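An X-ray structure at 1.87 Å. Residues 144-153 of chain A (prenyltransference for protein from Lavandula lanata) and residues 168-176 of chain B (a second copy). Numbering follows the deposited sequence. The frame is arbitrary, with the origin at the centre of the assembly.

Chain A, residues 144-153: GREDIVEAAR
Chain B (168-176) DIDEATFEQ

Which polar contact anchors these two stretches? Arg A145, with chi1 and chi2 both m, chi3 t and chi4 87°, carries its guanidinium to the helix of chain B. NH1 donates a hydrogen bond to OE1 of Glu B171 (m, t, chi3 73°) at 2.8 Å, near the guanidinium plane, so charge and direction reinforce each other in a salt bridge. Glu B175 (t, p, chi3 77°) adds a longer one, its OE1 3.7 Å from Arg A145 NH2 but well out of plane, leaving charge attraction alone. Water 1 accepts from that NH2 at 3.0 Å and donates to Glu B175 OE1 at 2.7 Å.

How are two nearby acids tolerated? Glu A146 OE2 (residue m, p) lies 4.4 Å from Glu B171 OE2, and water 2 donates to both, at 3.2 and 2.9 Å respectively.

What backbone frames these contacts? Residues 144-153 of chain A are helical, phi/psi near -60/-45, with i to i+4 bonds. In chain B, extended Ile B169 (-77/113) and Asp B170 (-129/178) lead into a helix starting at Glu B171. Asp B170 (chi1 p) caps it, OD1 accepting from Thr B173 N at 2.8 Å. The helix axes cross at 80° and approach to 10.2 Å; the CA atoms of Val A149 and Asp B170 are 6.2 Å apart, those of Arg A153 and Ile B169 6.1 Å.

Which side chains fill the space between? Phe B174 (t, chi2 -79°) receives Ile A148 CG2 over its ring face, 4.2 Å from the ring centroid, while Ala A152 CB reaches Phe B174 CE2 at 3.6 Å. Ile B169 (m, t) sets CG2 4.2 Å from Ala A152 CB, and Val A149 (t) brings CG1 within 3.5 Å of Ile B169 O. Arg A153 (m, t, t, chi4 -144°) lays a guanidinium face against that carbonyl.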

# COMPACT_ATOMS: atom_id res chain seq x y z
N GLY A 144 -6.31 2.26 -7.14
CA GLY A 144 -6.65 2.00 -5.74
C GLY A 144 -7.34 3.16 -5.01
O GLY A 144 -8.26 2.95 -4.26
N ARG A 145 -6.86 4.39 -5.23
CA ARG A 145 -7.51 5.59 -4.70
C ARG A 145 -8.94 5.68 -5.25
O ARG A 145 -9.85 5.91 -4.48
CB ARG A 145 -6.77 6.87 -5.14
CG ARG A 145 -5.47 7.14 -4.45
CD ARG A 145 -5.66 7.68 -3.10
NE ARG A 145 -4.44 8.11 -2.38
CZ ARG A 145 -3.83 9.30 -2.42
NH1 ARG A 145 -4.17 10.24 -3.31
NH2 ARG A 145 -2.78 9.52 -1.62
N GLU A 146 -9.09 5.46 -6.53
CA GLU A 146 -10.40 5.58 -7.17
C GLU A 146 -11.40 4.56 -6.61
O GLU A 146 -12.57 4.87 -6.36
CB GLU A 146 -10.31 5.36 -8.64
CG GLU A 146 -9.73 6.46 -9.45
CD GLU A 146 -8.21 6.62 -9.30
OE1 GLU A 146 -7.50 5.80 -8.65
OE2 GLU A 146 -7.70 7.57 -9.93
N ASP A 147 -10.92 3.33 -6.39
CA ASP A 147 -11.68 2.30 -5.67
C ASP A 147 -12.19 2.74 -4.31
O ASP A 147 -13.38 2.58 -3.98
CB ASP A 147 -10.80 1.03 -5.55
CG ASP A 147 -11.57 -0.23 -5.32
OD1 ASP A 147 -12.85 -0.30 -5.42
OD2 ASP A 147 -10.82 -1.24 -5.08
N ILE A 148 -11.31 3.24 -3.43
CA ILE A 148 -11.67 3.70 -2.19
C ILE A 148 -12.71 4.85 -2.28
O ILE A 148 -13.69 4.89 -1.50
CB ILE A 148 -10.47 4.11 -1.39
CG1 ILE A 148 -9.60 2.85 -1.09
CG2 ILE A 148 -10.86 4.83 -0.10
CD1 ILE A 148 -8.23 3.23 -0.57
N VAL A 149 -12.51 5.79 -3.15
CA VAL A 149 -13.43 6.95 -3.23
C VAL A 149 -14.81 6.48 -3.67
O VAL A 149 -15.81 6.87 -3.10
CB VAL A 149 -12.90 8.03 -4.19
CG1 VAL A 149 -13.95 9.13 -4.45
CG2 VAL A 149 -11.63 8.68 -3.67
N GLU A 150 -14.85 5.58 -4.63
CA GLU A 150 -16.10 5.07 -5.19
C GLU A 150 -16.85 4.20 -4.16
O GLU A 150 -18.12 4.29 -4.01
CB GLU A 150 -15.86 4.32 -6.48
CG GLU A 150 -17.05 3.56 -7.03
CD GLU A 150 -18.24 4.48 -7.38
OE1 GLU A 150 -17.98 5.69 -7.59
OE2 GLU A 150 -19.41 4.01 -7.42
N ALA A 151 -16.12 3.40 -3.41
CA ALA A 151 -16.68 2.76 -2.20
C ALA A 151 -17.28 3.76 -1.20
O ALA A 151 -18.42 3.55 -0.67
CB ALA A 151 -15.66 1.86 -1.52
N ALA A 152 -16.52 4.80 -0.89
CA ALA A 152 -16.96 5.88 -0.02
C ALA A 152 -18.28 6.56 -0.55
O ALA A 152 -19.22 6.80 0.26
CB ALA A 152 -15.85 6.88 0.22
N ARG A 153 -18.37 6.74 -1.86
CA ARG A 153 -19.52 7.38 -2.47
C ARG A 153 -20.70 6.45 -2.30
O ARG A 153 -21.76 6.89 -1.87
CB ARG A 153 -19.32 7.65 -3.94
CG ARG A 153 -18.34 8.75 -4.26
CD ARG A 153 -18.38 9.12 -5.73
NE ARG A 153 -17.31 10.07 -6.04
CZ ARG A 153 -17.40 11.09 -6.91
NH1 ARG A 153 -18.54 11.32 -7.55
NH2 ARG A 153 -16.35 11.89 -7.11
N ASP B 168 -20.21 14.72 -4.04
CA ASP B 168 -19.14 15.63 -3.65
C ASP B 168 -17.91 14.92 -3.14
O ASP B 168 -16.90 15.56 -2.92
CB ASP B 168 -19.58 16.60 -2.55
CG ASP B 168 -20.87 17.40 -2.90
OD1 ASP B 168 -21.22 17.56 -4.12
OD2 ASP B 168 -21.50 17.87 -1.91
N ILE B 169 -18.00 13.62 -2.86
CA ILE B 169 -16.86 12.92 -2.29
C ILE B 169 -15.80 12.63 -3.39
O ILE B 169 -16.06 11.90 -4.35
CB ILE B 169 -17.27 11.60 -1.55
CG1 ILE B 169 -18.28 11.90 -0.44
CG2 ILE B 169 -16.05 10.94 -0.91
CD1 ILE B 169 -19.13 10.71 -0.10
N ASP B 170 -14.65 13.28 -3.28
CA ASP B 170 -13.57 13.07 -4.26
C ASP B 170 -12.32 12.77 -3.49
O ASP B 170 -12.34 12.81 -2.23
CB ASP B 170 -13.41 14.30 -5.17
CG ASP B 170 -13.27 15.57 -4.41
OD1 ASP B 170 -13.02 15.52 -3.20
OD2 ASP B 170 -13.42 16.66 -5.03
N GLU B 171 -11.19 12.51 -4.19
CA GLU B 171 -9.95 12.26 -3.41
C GLU B 171 -9.67 13.28 -2.37
O GLU B 171 -9.26 12.99 -1.22
CB GLU B 171 -8.67 12.18 -4.27
CG GLU B 171 -8.48 10.88 -4.91
CD GLU B 171 -7.26 10.85 -5.78
OE1 GLU B 171 -6.18 10.83 -5.24
OE2 GLU B 171 -7.40 10.91 -7.02
N ALA B 172 -9.73 14.54 -2.80
CA ALA B 172 -9.32 15.58 -1.92
C ALA B 172 -10.20 15.64 -0.68
O ALA B 172 -9.75 15.90 0.43
CB ALA B 172 -9.33 16.94 -2.67
N THR B 173 -11.49 15.41 -0.85
CA THR B 173 -12.36 15.40 0.33
C THR B 173 -12.01 14.24 1.27
O THR B 173 -11.91 14.36 2.48
CB THR B 173 -13.85 15.29 -0.14
OG1 THR B 173 -14.14 16.47 -0.93
CG2 THR B 173 -14.76 15.24 1.07
N PHE B 174 -11.72 13.11 0.64
CA PHE B 174 -11.42 11.92 1.44
C PHE B 174 -10.14 12.13 2.21
O PHE B 174 -10.09 11.96 3.42
CB PHE B 174 -11.45 10.68 0.54
CG PHE B 174 -11.63 9.42 1.33
CD1 PHE B 174 -10.56 8.87 1.98
CD2 PHE B 174 -12.89 8.88 1.51
CE1 PHE B 174 -10.72 7.74 2.75
CE2 PHE B 174 -13.06 7.72 2.28
CZ PHE B 174 -11.97 7.20 2.94
N GLU B 175 -9.18 12.75 1.56
CA GLU B 175 -7.90 13.10 2.15
C GLU B 175 -8.02 14.01 3.35
O GLU B 175 -7.35 13.85 4.36
CB GLU B 175 -7.10 13.70 0.97
CG GLU B 175 -5.66 14.17 1.08
CD GLU B 175 -4.69 13.06 0.94
OE1 GLU B 175 -4.39 12.54 -0.19
OE2 GLU B 175 -4.27 12.70 2.04
N GLN B 176 -8.95 14.98 3.32
CA GLN B 176 -9.04 15.95 4.45
C GLN B 176 -9.67 15.33 5.71
O GLN B 176 -9.66 15.92 6.78
CB GLN B 176 -9.96 17.14 4.09
CG GLN B 176 -9.65 17.92 2.83
CD GLN B 176 -10.91 18.71 2.34
OE1 GLN B 176 -11.82 19.01 3.13
NE2 GLN B 176 -10.96 19.02 1.04
O HOH W 1 -2.30 12.52 -1.83
O HOH W 2 -5.43 9.09 -8.18